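PDB 1HJS: beta-1,4-galactanase from Thielavia heterothallica, which hydrolyses the beta-1,4-galactosidic linkages of type I arabinogalactans. Local coordinates for residues L140-P143 with T144-E148; Q188-W191 with Y192-L196; T200-L203 with S204-D207; S212-P215 with F216-S219. One frame throughout, in Å; residues are numbered along the deposited sequence.

The four contacts follow one another along a family 53 TIM barrel, each built from neighbours in sequence. Interaction 1 lies in the hairpin 139-146, beyond strand 129-132. Interaction 2 is a stretch of helix 185-196, interaction 3 the loop leading from that helix to strand 208-212, and interaction 4 the loop beyond that strand. Interactions 2 and 3, with centres 13 Å apart, touch where Val195 and Leu196 pack on Leu201 and Leu203. Interactions 1 and 2 meet through Thr147, Glu148 and Trp190. Interaction 4 stands apart, its nearest atoms about 6 Å from interaction 2, and bonds to the probable catalytic glutamates (Ser212 to Glu135, Tyr214 to Glu245), whereas interactions 2 and 3 are structural packing.

Interaction 1: residues L140-P143 with T144-E148; sequences LLWP and TGRTE
From Leu140 to Gly145 the backbone doubles back on itself: Pro143 to Arg146 forms a type I beta turn, closed by Arg146 N to Pro143 O at 3.1 Å, and the peptide bond joining Trp142 to Pro143 is cis. Two further bonds tie the bend together, Leu140 N to Gly145 O at 2.9 Å and Gly145 N to Leu141 O at 3.0 Å. On this frame the contact between side chains rests on Trp142 and Arg146, four residues apart. The arginine chain leaves with CG anti to the backbone N (chi1 177°) and bends at the next bond, which lays its CD over one face of the indole. There CD stands 3.4 Å from the centroid of the five-membered ring, a CH-pi contact, and its closest ring atom is CE2 of Trp142, at 3.3 Å. Further out, CZ stands over the face, 4.8 Å from the centroid of the six-membered ring, in a cation-pi contact, with the guanidinium plane tilted 31° from the indole. Trp142 NE1 meanwhile donates to Ala138 O, which helps to fix the rotation of the ring. With an alanine here, the arginine chain would probably lose the surface it lies on, and Ala138 O its indole donor. Leu141 and Thr144 pack against Leu105 of helix 102-122, where Thr144 OG1 bonds to Ser100 O just ahead of that helix, and Thr144 O accepts from Asn152 of helix 150-165, so the hairpin bridges two helices of the barrel.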
loop_
_atom_site.group_PDB
_atom_site.type_symbol
_atom_site.label_atom_id
_atom_site.label_comp_id
_atom_site.label_asym_id
_atom_site.label_seq_id
_atom_site.Cartn_x
_atom_site.Cartn_y
_atom_site.Cartn_z
ATOM N N LEU A 140 -15.121 -1.179 5.096
ATOM C CA LEU A 140 -14.984 -1.740 3.757
ATOM C C LEU A 140 -16.322 -2.316 3.326
ATOM O O LEU A 140 -17.246 -2.410 4.135
ATOM C CB LEU A 140 -13.939 -2.859 3.753
ATOM C CG LEU A 140 -14.343 -4.157 4.470
ATOM C CD1 LEU A 140 -13.380 -5.274 4.078
ATOM C CD2 LEU A 140 -14.344 -3.948 5.979
ATOM N N LEU A 141 -16.422 -2.697 2.056
ATOM C CA LEU A 141 -17.641 -3.299 1.523
ATOM C C LEU A 141 -18.892 -2.593 2.052
ATOM O O LEU A 141 -19.724 -3.198 2.727
ATOM C CB LEU A 141 -17.669 -4.787 1.902
ATOM C CG LEU A 141 -16.475 -5.578 1.345
ATOM C CD1 LEU A 141 -16.328 -6.910 2.058
ATOM C CD2 LEU A 141 -16.663 -5.783 -0.143
ATOM N N TRP A 142 -19.011 -1.308 1.731
ATOM C CA TRP A 142 -20.134 -0.494 2.180
ATOM C C TRP A 142 -21.459 -0.922 1.568
ATOM O O TRP A 142 -21.502 -1.405 0.437
ATOM C CB TRP A 142 -19.888 0.974 1.831
ATOM C CG TRP A 142 -18.742 1.598 2.542
ATOM C CD1 TRP A 142 -17.983 1.045 3.531
ATOM C CD2 TRP A 142 -18.249 2.928 2.351
ATOM N NE1 TRP A 142 -17.044 1.955 3.973
ATOM C CE2 TRP A 142 -17.190 3.117 3.264
ATOM C CE3 TRP A 142 -18.605 3.982 1.498
ATOM C CZ2 TRP A 142 -16.481 4.320 3.349
ATOM C CZ3 TRP A 142 -17.897 5.180 1.584
ATOM C CH2 TRP A 142 -16.850 5.336 2.503
ATOM N N PRO A 143 -22.567 -0.720 2.302
ATOM C CA PRO A 143 -22.617 -0.128 3.644
ATOM C C PRO A 143 -22.477 -1.183 4.730
ATOM O O PRO A 143 -22.423 -0.862 5.918
ATOM C CB PRO A 143 -24.004 0.528 3.706
ATOM C CG PRO A 143 -24.696 0.164 2.393
ATOM C CD PRO A 143 -23.923 -0.970 1.793
ATOM N N THR A 144 -22.435 -2.444 4.314
ATOM C CA THR A 144 -22.337 -3.551 5.255
ATOM C C THR A 144 -21.164 -3.419 6.225
ATOM O O THR A 144 -21.325 -3.630 7.427
ATOM C CB THR A 144 -22.233 -4.891 4.507
ATOM O OG1 THR A 144 -23.234 -4.939 3.479
ATOM C CG2 THR A 144 -22.458 -6.056 5.476
ATOM N N GLY A 145 -19.992 -3.068 5.705
ATOM C CA GLY A 145 -18.819 -2.920 6.550
ATOM C C GLY A 145 -18.444 -1.472 6.813
ATOM O O GLY A 145 -17.288 -1.164 7.096
ATOM N N ARG A 146 -19.429 -0.583 6.719
ATOM C CA ARG A 146 -19.213 0.847 6.953
ATOM C C ARG A 146 -19.143 1.153 8.447
ATOM O O ARG A 146 -19.940 0.631 9.225
ATOM C CB ARG A 146 -20.369 1.645 6.339
ATOM C CG ARG A 146 -20.315 3.161 6.580
ATOM C CD ARG A 146 -19.199 3.808 5.771
ATOM N NE ARG A 146 -19.357 5.261 5.639
ATOM C CZ ARG A 146 -18.983 6.155 6.550
ATOM N NH1 ARG A 146 -18.415 5.768 7.688
ATOM N NH2 ARG A 146 -19.171 7.448 6.317
ATOM N N THR A 147 -18.189 1.988 8.856
ATOM C CA THR A 147 -18.101 2.362 10.263
ATOM C C THR A 147 -19.372 3.178 10.524
ATOM O O THR A 147 -19.804 3.925 9.644
ATOM C CB THR A 147 -16.844 3.222 10.553
ATOM O OG1 THR A 147 -16.737 4.269 9.581
ATOM C CG2 THR A 147 -15.589 2.370 10.502
ATOM N N GLU A 148 -19.956 3.084 11.720
ATOM C CA GLU A 148 -19.438 2.284 12.828
ATOM C C GLU A 148 -20.029 0.881 13.023
ATOM O O GLU A 148 -20.327 0.480 14.150
ATOM C CB GLU A 148 -19.594 3.093 14.119
ATOM C CG GLU A 148 -18.966 4.481 14.031
ATOM C CD GLU A 148 -19.675 5.508 14.897
ATOM O OE1 GLU A 148 -19.680 5.349 16.132
ATOM O OE2 GLU A 148 -20.232 6.477 14.338
#

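Interaction 2: residues Q188-W191 with Y192-L196; sequences QNWW and YTNVL
Gln188 to Val195 form consecutive turns of helix 185-196, the helix of a beta-alpha-beta unit of the TIM barrel between strands 174-179 and 208-212, and its backbone follows the regular i to i+4 pattern, as in Tyr192 N to Gln188 O and Val195 N to Trp191 O. Two carbonyls on this ladder take a second donor. Asn189 O accepts from Thr193 N and also from Thr193 OG1 at 2.7 Å, the two arriving from opposite faces of its plane. Trp190 O is gripped in the same manner by the backbone and side chain of Asn194. The side-chain bond, Asn194 ND2 to Trp190 O at 2.8 Å, is bent (134°). Asn194 ND2 also comes within 3.3 Å of Trp190 CD1. On the buried flank Trp191 is the central ring. Its CG is anti to the backbone N (chi1 -162°), which carries the indole along the helix to Val195, whose CG2 sits over the face 3.5 Å from the centroid of the six-membered ring. The edge of the same ring points at the face of Tyr192 in a T-shaped pair, with planes at 82°. Ile153 and Leu157 of helix 150-165 and Ile177 of strand 174-179 pack on Trp191 as well. Gln188 and Tyr192 run side by side, and one water joins their ends: it donates to Gln188 OE1 at 2.8 Å and accepts from Tyr192 OH at 2.8 Å.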
loop_
_atom_site.group_PDB
_atom_site.type_symbol
_atom_site.label_atom_id
_atom_site.label_comp_id
_atom_site.label_asym_id
_atom_site.label_seq_id
_atom_site.Cartn_x
_atom_site.Cartn_y
_atom_site.Cartn_z
ATOM N N GLN A 188 -6.224 5.943 14.571
ATOM C CA GLN A 188 -5.689 4.581 14.552
ATOM C C GLN A 188 -6.210 3.849 15.795
ATOM O O GLN A 188 -6.711 2.728 15.711
ATOM C CB GLN A 188 -4.155 4.590 14.594
ATOM C CG GLN A 188 -3.450 5.259 13.405
ATOM C CD GLN A 188 -3.637 4.512 12.093
ATOM O OE1 GLN A 188 -3.568 3.283 12.045
ATOM N NE2 GLN A 188 -3.856 5.256 11.016
ATOM N N ASN A 189 -6.090 4.505 16.946
ATOM C CA ASN A 189 -6.520 3.924 18.209
ATOM C C ASN A 189 -8.021 3.669 18.238
ATOM O O ASN A 189 -8.473 2.605 18.663
ATOM C CB ASN A 189 -6.119 4.843 19.365
ATOM C CG ASN A 189 -6.405 4.226 20.718
ATOM O OD1 ASN A 189 -6.107 3.054 20.955
ATOM N ND2 ASN A 189 -6.973 5.016 21.619
ATOM N N TRP A 190 -8.789 4.649 17.781
ATOM C CA TRP A 190 -10.242 4.534 17.734
ATOM C C TRP A 190 -10.666 3.319 16.900
ATOM O O TRP A 190 -11.521 2.530 17.311
ATOM C CB TRP A 190 -10.817 5.818 17.129
ATOM C CG TRP A 190 -12.261 5.762 16.724
ATOM C CD1 TRP A 190 -13.355 5.812 17.543
ATOM C CD2 TRP A 190 -12.765 5.687 15.383
ATOM N NE1 TRP A 190 -14.510 5.777 16.792
ATOM C CE2 TRP A 190 -14.176 5.699 15.465
ATOM C CE3 TRP A 190 -12.159 5.608 14.121
ATOM C CZ2 TRP A 190 -14.992 5.639 14.330
ATOM C CZ3 TRP A 190 -12.971 5.546 12.989
ATOM C CH2 TRP A 190 -14.378 5.562 13.107
ATOM N N TRP A 191 -10.049 3.167 15.733
ATOM C CA TRP A 191 -10.383 2.074 14.830
ATOM C C TRP A 191 -10.041 0.692 15.385
ATOM O O TRP A 191 -10.920 -0.160 15.525
ATOM C CB TRP A 191 -9.669 2.271 13.486
ATOM C CG TRP A 191 -10.264 1.457 12.369
ATOM C CD1 TRP A 191 -11.241 1.852 11.497
ATOM C CD2 TRP A 191 -9.921 0.116 12.006
ATOM N NE1 TRP A 191 -11.523 0.841 10.612
ATOM C CE2 TRP A 191 -10.727 -0.238 10.902
ATOM C CE3 TRP A 191 -9.008 -0.825 12.507
ATOM C CZ2 TRP A 191 -10.650 -1.493 10.283
ATOM C CZ3 TRP A 191 -8.931 -2.076 11.892
ATOM C CH2 TRP A 191 -9.749 -2.396 10.792
ATOM N N TYR A 192 -8.767 0.466 15.695
ATOM C CA TYR A 192 -8.343 -0.833 16.214
ATOM C C TYR A 192 -9.038 -1.220 17.518
ATOM O O TYR A 192 -9.416 -2.377 17.702
ATOM C CB TYR A 192 -6.823 -0.864 16.399
ATOM C CG TYR A 192 -6.068 -1.024 15.093
ATOM C CD1 TYR A 192 -6.168 -2.204 14.349
ATOM C CD2 TYR A 192 -5.282 0.010 14.586
ATOM C CE1 TYR A 192 -5.502 -2.347 13.127
ATOM C CE2 TYR A 192 -4.614 -0.121 13.366
ATOM C CZ TYR A 192 -4.729 -1.298 12.643
ATOM O OH TYR A 192 -4.077 -1.422 11.433
ATOM N N THR A 193 -9.221 -0.258 18.413
ATOM C CA THR A 193 -9.878 -0.549 19.684
ATOM C C THR A 193 -11.301 -1.068 19.468
ATOM O O THR A 193 -11.692 -2.093 20.032
ATOM C CB THR A 193 -9.931 0.698 20.583
ATOM O OG1 THR A 193 -8.595 1.102 20.917
ATOM C CG2 THR A 193 -10.700 0.397 21.869
ATOM N N ASN A 194 -12.070 -0.371 18.639
ATOM C CA ASN A 194 -13.448 -0.771 18.381
ATOM C C ASN A 194 -13.589 -2.050 17.567
ATOM O O ASN A 194 -14.531 -2.816 17.757
ATOM C CB ASN A 194 -14.201 0.373 17.709
ATOM C CG ASN A 194 -14.580 1.463 18.690
ATOM O OD1 ASN A 194 -15.311 1.213 19.647
ATOM N ND2 ASN A 194 -14.082 2.675 18.463
ATOM N N VAL A 195 -12.658 -2.285 16.654
ATOM C CA VAL A 195 -12.705 -3.494 15.851
ATOM C C VAL A 195 -12.327 -4.718 16.688
ATOM O O VAL A 195 -13.011 -5.741 16.645
ATOM C CB VAL A 195 -11.752 -3.390 14.641
ATOM C CG1 VAL A 195 -11.610 -4.745 13.961
ATOM C CG2 VAL A 195 -12.296 -2.370 13.647
ATOM N N LEU A 196 -11.253 -4.600 17.461
ATOM C CA LEU A 196 -10.771 -5.714 18.274
ATOM C C LEU A 196 -11.645 -6.071 19.471
ATOM O O LEU A 196 -11.622 -7.209 19.937
ATOM C CB LEU A 196 -9.340 -5.432 18.743
ATOM C CG LEU A 196 -8.301 -5.385 17.615
ATOM C CD1 LEU A 196 -6.951 -4.942 18.160
ATOM C CD2 LEU A 196 -8.194 -6.761 16.971
HETATM O O HOH W 1 -2.892 0.991 10.577
#

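Interaction 3: residues T200-L203 with S204-D207; sequences TLEL and SDFD
Leu203, Asp205 and Phe206 carry this tight turn, which includes a short 3-10 segment and belongs to the loop of the TIM barrel that leads from helix 185-196 into strand 208-212. Asp205 is held to Glu202 by two reciprocal bonds. Its backbone N donates to Glu202 O at 2.8 Å, while its side chain folds back so that OD2 receives Glu202 N at 2.7 Å along an almost straight line (175°). The amide comes from above the carboxylate plane. CG of the aspartate lies anti to its own carbonyl carbon (chi1 -72°), which places the carboxylate beside the start of the turn, while its CB rests 3.6 Å from Leu201 CD1. The same carboxylate also reaches helix 150-165: OD2 accepts from His158 ND1 and OD1 from Trp162 NE1, so this buried acid is satisfied by three donors and ties the loop to the helix. A leucine in its place would probably leave Glu202 N, His158 ND1 and Trp162 NE1 without their acceptor, and the turn less firmly joined to the helix. Leu203 and Phe206 pair beyond it. Phe206 CG sits between the backbone N and the carbonyl carbon (chi1 66°), and the ring packs on Ile175 and Ile177 of strand 174-179, while Lys239 adds a cation-pi contact and donates from NZ to the carbonyls of both Leu203 and Phe206. Phe206 N makes only a weak bond to Leu203 O, at 3.5 Å. Beside it, the leucine side chain comes in at a slant, Leu203 CD2 standing 3.9 Å from Phe206 CZ.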
loop_
_atom_site.group_PDB
_atom_site.type_symbol
_atom_site.label_atom_id
_atom_site.label_comp_id
_atom_site.label_asym_id
_atom_site.label_seq_id
_atom_site.Cartn_x
_atom_site.Cartn_y
_atom_site.Cartn_z
ATOM N N THR A 200 -14.577 -11.233 17.374
ATOM C CA THR A 200 -14.478 -12.087 16.192
ATOM C C THR A 200 -13.079 -12.011 15.587
ATOM O O THR A 200 -12.411 -13.034 15.434
ATOM C CB THR A 200 -15.522 -11.698 15.133
ATOM O OG1 THR A 200 -15.431 -10.295 14.862
ATOM C CG2 THR A 200 -16.923 -12.025 15.630
ATOM N N LEU A 201 -12.635 -10.807 15.238
ATOM C CA LEU A 201 -11.290 -10.648 14.700
ATOM C C LEU A 201 -10.360 -10.610 15.904
ATOM O O LEU A 201 -10.503 -9.754 16.777
ATOM C CB LEU A 201 -11.153 -9.338 13.917
ATOM C CG LEU A 201 -9.746 -9.089 13.354
ATOM C CD1 LEU A 201 -9.468 -10.069 12.222
ATOM C CD2 LEU A 201 -9.627 -7.663 12.849
ATOM N N GLU A 202 -9.422 -11.546 15.965
ATOM C CA GLU A 202 -8.477 -11.598 17.075
ATOM C C GLU A 202 -7.143 -11.004 16.655
ATOM O O GLU A 202 -6.831 -10.957 15.468
ATOM C CB GLU A 202 -8.254 -13.042 17.521
ATOM C CG GLU A 202 -9.504 -13.765 17.972
ATOM C CD GLU A 202 -9.184 -15.115 18.571
ATOM O OE1 GLU A 202 -8.510 -15.151 19.622
ATOM O OE2 GLU A 202 -9.596 -16.140 17.991
ATOM N N LEU A 203 -6.357 -10.559 17.631
ATOM C CA LEU A 203 -5.050 -9.992 17.337
ATOM C C LEU A 203 -4.203 -11.000 16.575
ATOM O O LEU A 203 -3.395 -10.627 15.726
ATOM C CB LEU A 203 -4.319 -9.599 18.625
ATOM C CG LEU A 203 -4.333 -8.119 19.013
ATOM C CD1 LEU A 203 -3.429 -7.914 20.213
ATOM C CD2 LEU A 203 -3.860 -7.262 17.846
ATOM N N SER A 204 -4.397 -12.279 16.882
ATOM C CA SER A 204 -3.647 -13.344 16.230
ATOM C C SER A 204 -4.064 -13.572 14.779
ATOM O O SER A 204 -3.389 -14.302 14.052
ATOM C CB SER A 204 -3.801 -14.652 17.010
ATOM O OG SER A 204 -5.143 -15.105 16.994
ATOM N N ASP A 205 -5.165 -12.955 14.353
ATOM C CA ASP A 205 -5.635 -13.133 12.981
ATOM C C ASP A 205 -4.828 -12.355 11.945
ATOM O O ASP A 205 -4.885 -12.666 10.761
ATOM C CB ASP A 205 -7.118 -12.767 12.849
ATOM C CG ASP A 205 -8.042 -13.789 13.504
ATOM O OD1 ASP A 205 -7.722 -14.999 13.483
ATOM O OD2 ASP A 205 -9.105 -13.386 14.024
ATOM N N PHE A 206 -4.099 -11.330 12.374
ATOM C CA PHE A 206 -3.280 -10.576 11.430
ATOM C C PHE A 206 -1.893 -10.322 12.001
ATOM O O PHE A 206 -1.668 -10.477 13.204
ATOM C CB PHE A 206 -3.966 -9.268 10.993
ATOM C CG PHE A 206 -4.136 -8.255 12.085
ATOM C CD1 PHE A 206 -5.061 -8.452 13.102
ATOM C CD2 PHE A 206 -3.388 -7.080 12.075
ATOM C CE1 PHE A 206 -5.243 -7.494 14.095
ATOM C CE2 PHE A 206 -3.560 -6.112 13.063
ATOM C CZ PHE A 206 -4.491 -6.319 14.077
ATOM N N ASP A 207 -0.963 -9.928 11.137
ATOM C CA ASP A 207 0.422 -9.745 11.550
ATOM C C ASP A 207 1.005 -8.345 11.440
ATOM O O ASP A 207 1.971 -8.016 12.133
ATOM C CB ASP A 207 1.292 -10.696 10.728
ATOM C CG ASP A 207 0.701 -12.088 10.646
ATOM O OD1 ASP A 207 0.621 -12.748 11.698
ATOM O OD2 ASP A 207 0.310 -12.521 9.538
#

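Interaction 4: residues S212-P215 with F216-S219; sequences SFYP and FYSS
Tyr214, Phe216 and Tyr217 gather into an aromatic cluster, and the side chain of Tyr214 can be followed through it atom by atom. Its CB touches CD2 of Tyr217 at 3.6 Å. At CG the partners are CE2 of Tyr217 and CE1 of Phe216, so two rings already meet the root of the tyrosine. The ring then divides its neighbours. CD1 packs on CZ of Phe216 at 3.7 Å, and CD2 lies 3.9 Å from CE2 of Tyr217. Phe216 is nearly parallel to the tyrosine ring (planes at 25°) but so displaced that little of one lies over the other, whereas Tyr217 turns its edge toward the Tyr214 face in an offset T-shaped pair at 79°. At the tip, OH hydrogen-bonds to OE1 of Glu245. Next in the chain, Pro215 CD covers one face of the Phe216 ring, 4.2 Å from its centroid, in a CH-pi contact. A water bridges the backbone, accepting from Ser218 N and donating to Pro215 O at 2.7 Å, and a second accepts from Tyr217 N. Phe216 N, by contrast, is buried without a partner. A tyrosine after the sixth barrel strand, bonded to the probable nucleophile Glu245 with the probable proton donor Glu135 nearby, is consistent with clan GH-A glycoside hydrolases, which place acid and nucleophile at the ends of strands four and seven, here 129-132 and 240-245.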
loop_
_atom_site.group_PDB
_atom_site.type_symbol
_atom_site.label_atom_id
_atom_site.label_comp_id
_atom_site.label_asym_id
_atom_site.label_seq_id
_atom_site.Cartn_x
_atom_site.Cartn_y
_atom_site.Cartn_z
ATOM N N SER A 212 -0.825 4.872 5.619
ATOM C CA SER A 212 -0.468 5.734 4.503
ATOM C C SER A 212 0.086 6.982 5.191
ATOM O O SER A 212 -0.359 7.337 6.285
ATOM C CB SER A 212 -1.700 6.118 3.679
ATOM O OG SER A 212 -2.305 4.986 3.077
ATOM N N PHE A 213 1.065 7.629 4.571
ATOM C CA PHE A 213 1.638 8.842 5.133
ATOM C C PHE A 213 2.032 9.767 3.996
ATOM O O PHE A 213 3.038 9.541 3.317
ATOM C CB PHE A 213 2.867 8.533 5.995
ATOM C CG PHE A 213 3.484 9.756 6.619
ATOM C CD1 PHE A 213 2.809 10.458 7.615
ATOM C CD2 PHE A 213 4.720 10.225 6.192
ATOM C CE1 PHE A 213 3.361 11.615 8.177
ATOM C CE2 PHE A 213 5.284 11.380 6.743
ATOM C CZ PHE A 213 4.601 12.077 7.739
ATOM N N TYR A 214 1.219 10.800 3.789
ATOM C CA TYR A 214 1.441 11.785 2.737
ATOM C C TYR A 214 1.609 13.164 3.375
ATOM O O TYR A 214 0.968 13.475 4.385
ATOM C CB TYR A 214 0.254 11.795 1.775
ATOM C CG TYR A 214 0.173 10.576 0.881
ATOM C CD1 TYR A 214 1.051 10.413 -0.190
ATOM C CD2 TYR A 214 -0.791 9.591 1.098
ATOM C CE1 TYR A 214 0.968 9.303 -1.027
ATOM C CE2 TYR A 214 -0.881 8.472 0.262
ATOM C CZ TYR A 214 -0.001 8.341 -0.797
ATOM O OH TYR A 214 -0.092 7.259 -1.646
ATOM N N PRO A 215 2.467 14.010 2.793
ATOM C CA PRO A 215 2.690 15.346 3.351
ATOM C C PRO A 215 1.808 16.459 2.799
ATOM O O PRO A 215 1.823 17.570 3.327
ATOM C CB PRO A 215 4.154 15.591 3.024
ATOM C CG PRO A 215 4.243 15.024 1.616
ATOM C CD PRO A 215 3.463 13.706 1.743
ATOM N N PHE A 216 1.032 16.170 1.761
ATOM C CA PHE A 216 0.225 17.204 1.124
ATOM C C PHE A 216 -1.297 17.158 1.236
ATOM O O PHE A 216 -1.990 17.711 0.382
ATOM C CB PHE A 216 0.617 17.298 -0.353
ATOM C CG PHE A 216 0.876 15.968 -0.996
ATOM C CD1 PHE A 216 -0.107 14.982 -1.017
ATOM C CD2 PHE A 216 2.106 15.696 -1.581
ATOM C CE1 PHE A 216 0.134 13.737 -1.615
ATOM C CE2 PHE A 216 2.355 14.455 -2.181
ATOM C CZ PHE A 216 1.365 13.478 -2.197
ATOM N N TYR A 217 -1.817 16.526 2.280
ATOM C CA TYR A 217 -3.264 16.456 2.474
ATOM C C TYR A 217 -3.663 17.071 3.809
ATOM O O TYR A 217 -4.839 17.066 4.177
ATOM C CB TYR A 217 -3.747 15.007 2.419
ATOM C CG TYR A 217 -3.639 14.378 1.050
ATOM C CD1 TYR A 217 -4.221 14.987 -0.064
ATOM C CD2 TYR A 217 -2.959 13.175 0.862
ATOM C CE1 TYR A 217 -4.127 14.416 -1.329
ATOM C CE2 TYR A 217 -2.857 12.595 -0.400
ATOM C CZ TYR A 217 -3.443 13.218 -1.490
ATOM O OH TYR A 217 -3.346 12.649 -2.735
ATOM N N SER A 218 -2.674 17.601 4.524
ATOM C CA SER A 218 -2.895 18.211 5.832
ATOM C C SER A 218 -1.562 18.545 6.481
ATOM O O SER A 218 -0.636 17.736 6.464
ATOM C CB SER A 218 -3.667 17.255 6.747
ATOM O OG SER A 218 -3.630 17.702 8.097
ATOM N N SER A 219 -1.466 19.738 7.059
ATOM C CA SER A 219 -0.237 20.160 7.721
ATOM C C SER A 219 -0.025 19.384 9.021
ATOM O O SER A 219 1.035 19.475 9.640
ATOM C CB SER A 219 -0.285 21.664 8.020
ATOM O OG SER A 219 -1.393 21.981 8.840
HETATM O O HOH W 2 -0.833 15.481 4.772
HETATM O O HOH W 3 -0.423 19.079 3.663
#